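Local structure of trehalose synthase regulatory protein (Candida albicans, 5HUS) at residues A[14-25]-A[242-250]. The protein probably regulates trehalose synthase and supports trehalose synthesis, and has a C-terminal domain resembling the trehalose-6-phosphate phosphatases of the HAD superfamily. Residues are numbered along the deposited sequence; the frame is centred on the assembly and turned at random.
Sequences WCSVNGKRLIIL and EVAAVLYSG
Strands 20-25 and 243-250 lie parallel in the central sheet of a HAD-like, Rossmann-type core, where the 20-25 strand runs between 243-250 and strand 69-74. Leu22 and Ile24 each give N-H and C=O to the neighbour, a regular parallel ladder in which Leu22 N reaches Ala245 O at 2.9 Å. The ladder begins at a beta bulge: Lys20 O takes N-H groups from both Ala244 and, weakly, Ala245, so the register slips by one residue before Arg21. Gly19 fits the entry to this bulge because its positive phi (146°) would press any CB against the preceding carbonyl.

Side chains alternate between the faces. Lys20, Leu22, Ile24, Val243, Val246 and Tyr248 share one, where helix 200-213 packs on Leu22, Ile24, Val243 and Val246; beta-branched Ile24, Val243 and Val246 suit the extended backbone, and with Leu22 they pack under the helix. There Ile24 CG2 meets the Tyr248 ring at CD2 (3.7 Å), while the phenol reaches on to hydrogen-bond Asp256 and Asn259. Where the two strands begin, Lys20 stretches its extended chain past Glu242, its CD 4.0 Å from Glu242 CB, and its ammonium bonds to His212 O; the Glu242 carboxylate stays beyond salt-bridge range.

On the other face, helix 8-15 lays Trp14 against the strand. With CG anti to the backbone N (chi1 171°), its indole is wedged between Ala245 and Leu247, whose CB atoms lie on opposite sides of the ring plane, both displaced toward its rim. The small Ala245 lets the flat ring come close, CB to CE2 being 3.5 Å, and Leu247 CD1 makes a CH-pi contact over the six-membered ring. At the indole edge, NE1 donates a weak, bent hydrogen bond to Val246 O, 3.1 Å away with an angle of 141° at the hydrogen.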
loop_
_atom_site.group_PDB
_atom_site.type_symbol
_atom_site.label_atom_id
_atom_site.label_comp_id
_atom_site.label_asym_id
_atom_site.label_seq_id
_atom_site.Cartn_x
_atom_site.Cartn_y
_atom_site.Cartn_z
ATOM N N TRP A 14 20.909 -1.253 8.157
ATOM C CA TRP A 14 19.601 -0.775 8.591
ATOM C C TRP A 14 19.115 -1.543 9.825
ATOM O O TRP A 14 18.518 -0.960 10.732
ATOM C CB TRP A 14 18.594 -0.899 7.435
ATOM C CG TRP A 14 17.169 -0.645 7.815
ATOM C CD1 TRP A 14 16.532 0.564 7.860
ATOM C CD2 TRP A 14 16.191 -1.626 8.188
ATOM N NE1 TRP A 14 15.224 0.396 8.247
ATOM C CE2 TRP A 14 14.990 -0.939 8.453
ATOM C CE3 TRP A 14 16.219 -3.019 8.331
ATOM C CZ2 TRP A 14 13.828 -1.594 8.852
ATOM C CZ3 TRP A 14 15.062 -3.669 8.723
ATOM C CH2 TRP A 14 13.881 -2.953 8.979
ATOM N N CYS A 15 19.388 -2.846 9.860
ATOM C CA CYS A 15 19.025 -3.690 11.001
ATOM C C CYS A 15 19.826 -3.379 12.259
ATOM O O CYS A 15 19.464 -3.810 13.355
ATOM C CB CYS A 15 19.228 -5.170 10.664
ATOM S SG CYS A 15 18.095 -5.875 9.478
ATOM N N SER A 16 20.929 -2.656 12.100
ATOM C CA SER A 16 21.864 -2.455 13.202
ATOM C C SER A 16 21.338 -1.422 14.192
ATOM O O SER A 16 21.901 -0.336 14.340
ATOM C CB SER A 16 23.235 -2.036 12.670
ATOM O OG SER A 16 24.213 -2.104 13.693
ATOM N N VAL A 17 20.242 -1.768 14.861
ATOM C CA VAL A 17 19.615 -0.875 15.821
ATOM C C VAL A 17 19.206 -1.626 17.077
ATOM O O VAL A 17 19.131 -2.855 17.091
ATOM C CB VAL A 17 18.354 -0.183 15.238
ATOM C CG1 VAL A 17 18.726 0.761 14.108
ATOM C CG2 VAL A 17 17.341 -1.222 14.770
ATOM N N ASN A 18 18.932 -0.870 18.130
ATOM C CA ASN A 18 18.411 -1.435 19.360
ATOM C C ASN A 18 16.924 -1.116 19.491
ATOM O O ASN A 18 16.551 -0.013 19.899
ATOM C CB ASN A 18 19.187 -0.900 20.563
ATOM C CG ASN A 18 18.875 -1.656 21.836
ATOM O OD1 ASN A 18 18.251 -2.716 21.806
ATOM N ND2 ASN A 18 19.319 -1.117 22.967
ATOM N N GLY A 19 16.082 -2.081 19.132
ATOM C CA GLY A 19 14.642 -1.886 19.166
ATOM C C GLY A 19 13.935 -2.638 18.053
ATOM O O GLY A 19 14.552 -3.432 17.338
ATOM N N LYS A 20 12.637 -2.385 17.905
ATOM C CA LYS A 20 11.821 -3.094 16.920
ATOM C C LYS A 20 12.086 -2.627 15.489
ATOM O O LYS A 20 12.461 -1.476 15.251
ATOM C CB LYS A 20 10.333 -2.925 17.243
ATOM C CG LYS A 20 9.889 -3.533 18.563
ATOM C CD LYS A 20 8.480 -3.055 18.906
ATOM C CE LYS A 20 7.930 -3.702 20.168
ATOM N NZ LYS A 20 6.557 -3.193 20.472
ATOM N N ARG A 21 11.872 -3.532 14.539
ATOM C CA ARG A 21 12.021 -3.227 13.120
ATOM C C ARG A 21 10.693 -3.448 12.412
ATOM O O ARG A 21 10.100 -4.518 12.531
ATOM C CB ARG A 21 13.102 -4.102 12.480
ATOM C CG ARG A 21 14.400 -4.185 13.283
ATOM C CD ARG A 21 15.232 -5.358 12.792
ATOM N NE ARG A 21 16.341 -5.690 13.682
ATOM C CZ ARG A 21 17.049 -6.811 13.588
ATOM N NH1 ARG A 21 16.755 -7.702 12.650
ATOM N NH2 ARG A 21 18.046 -7.046 14.432
ATOM N N LEU A 22 10.234 -2.433 11.682
ATOM C CA LEU A 22 8.961 -2.492 10.966
ATOM C C LEU A 22 9.222 -2.495 9.472
ATOM O O LEU A 22 9.901 -1.609 8.949
ATOM C CB LEU A 22 8.062 -1.309 11.342
ATOM C CG LEU A 22 6.752 -1.199 10.550
ATOM C CD1 LEU A 22 5.873 -2.417 10.788
ATOM C CD2 LEU A 22 6.032 0.081 10.934
ATOM N N ILE A 23 8.701 -3.513 8.794
ATOM C CA ILE A 23 8.916 -3.671 7.365
ATOM C C ILE A 23 7.578 -3.716 6.659
ATOM O O ILE A 23 6.721 -4.525 7.002
ATOM C CB ILE A 23 9.722 -4.948 7.052
ATOM C CG1 ILE A 23 11.124 -4.838 7.674
ATOM C CG2 ILE A 23 9.804 -5.173 5.554
ATOM C CD1 ILE A 23 11.959 -6.100 7.586
ATOM N N ILE A 24 7.393 -2.819 5.700
ATOM C CA ILE A 24 6.139 -2.742 4.959
ATOM C C ILE A 24 6.423 -3.001 3.491
ATOM O O ILE A 24 7.200 -2.280 2.861
ATOM C CB ILE A 24 5.455 -1.366 5.156
ATOM C CG1 ILE A 24 5.067 -1.203 6.629
ATOM C CG2 ILE A 24 4.231 -1.235 4.248
ATOM C CD1 ILE A 24 4.666 0.187 7.013
ATOM N N LEU A 25 5.826 -4.070 2.965
ATOM C CA LEU A 25 6.078 -4.495 1.594
ATOM C C LEU A 25 4.837 -4.309 0.729
ATOM O O LEU A 25 3.826 -4.986 0.932
ATOM C CB LEU A 25 6.524 -5.959 1.566
ATOM C CG LEU A 25 7.715 -6.303 2.470
ATOM C CD1 LEU A 25 8.074 -7.792 2.368
ATOM C CD2 LEU A 25 8.903 -5.426 2.106
ATOM N N GLU A 242 9.870 2.565 20.541
ATOM C CA GLU A 242 9.985 1.107 20.514
ATOM C C GLU A 242 10.446 0.621 19.147
ATOM O O GLU A 242 11.160 -0.372 19.051
ATOM C CB GLU A 242 8.656 0.445 20.883
ATOM C CG GLU A 242 8.202 0.687 22.316
ATOM C CD GLU A 242 8.898 -0.217 23.317
ATOM O OE1 GLU A 242 9.681 -1.093 22.890
ATOM O OE2 GLU A 242 8.659 -0.051 24.532
ATOM N N VAL A 243 10.037 1.321 18.095
ATOM C CA VAL A 243 10.496 1.003 16.746
ATOM C C VAL A 243 11.702 1.869 16.393
ATOM O O VAL A 243 11.614 3.097 16.386
ATOM C CB VAL A 243 9.375 1.196 15.695
ATOM C CG1 VAL A 243 9.939 1.080 14.279
ATOM C CG2 VAL A 243 8.266 0.175 15.914
ATOM N N ALA A 244 12.826 1.219 16.109
ATOM C CA ALA A 244 14.075 1.914 15.824
ATOM C C ALA A 244 14.459 1.864 14.348
ATOM O O ALA A 244 15.435 2.488 13.933
ATOM C CB ALA A 244 15.202 1.326 16.674
ATOM N N ALA A 245 13.696 1.116 13.552
ATOM C CA ALA A 245 13.963 1.015 12.123
ATOM C C ALA A 245 12.684 0.748 11.349
ATOM O O ALA A 245 11.899 -0.113 11.739
ATOM C CB ALA A 245 14.981 -0.082 11.843
ATOM N N VAL A 246 12.487 1.490 10.261
ATOM C CA VAL A 246 11.332 1.300 9.376
ATOM C C VAL A 246 11.800 1.151 7.931
ATOM O O VAL A 246 12.677 1.890 7.473
ATOM C CB VAL A 246 10.330 2.469 9.467
ATOM C CG1 VAL A 246 9.114 2.205 8.580
ATOM C CG2 VAL A 246 9.894 2.693 10.904
ATOM N N LEU A 247 11.223 0.191 7.218
ATOM C CA LEU A 247 11.563 -0.028 5.821
ATOM C C LEU A 247 10.287 -0.130 4.995
ATOM O O LEU A 247 9.321 -0.762 5.413
ATOM C CB LEU A 247 12.409 -1.300 5.661
ATOM C CG LEU A 247 12.969 -1.669 4.280
ATOM C CD1 LEU A 247 14.258 -2.463 4.451
ATOM C CD2 LEU A 247 11.987 -2.473 3.430
ATOM N N TYR A 248 10.286 0.500 3.827
ATOM C CA TYR A 248 9.171 0.359 2.893
ATOM C C TYR A 248 9.709 -0.042 1.541
ATOM O O TYR A 248 10.672 0.555 1.059
ATOM C CB TYR A 248 8.371 1.665 2.782
ATOM C CG TYR A 248 7.269 1.625 1.745
ATOM C CD1 TYR A 248 7.519 1.957 0.415
ATOM C CD2 TYR A 248 5.980 1.229 2.088
ATOM C CE1 TYR A 248 6.517 1.902 -0.541
ATOM C CE2 TYR A 248 4.973 1.173 1.141
ATOM C CZ TYR A 248 5.248 1.513 -0.169
ATOM O OH TYR A 248 4.255 1.480 -1.120
ATOM N N SER A 249 9.103 -1.065 0.938
ATOM C CA SER A 249 9.455 -1.468 -0.414
ATOM C C SER A 249 8.221 -1.414 -1.297
ATOM O O SER A 249 7.131 -1.802 -0.874
ATOM C CB SER A 249 10.051 -2.874 -0.438
ATOM O OG SER A 249 10.387 -3.243 -1.765
ATOM N N GLY A 250 8.388 -0.936 -2.523
ATOM C CA GLY A 250 7.266 -0.869 -3.435
ATOM C C GLY A 250 7.693 -0.901 -4.882
ATOM O O GLY A 250 8.729 -1.475 -5.228
#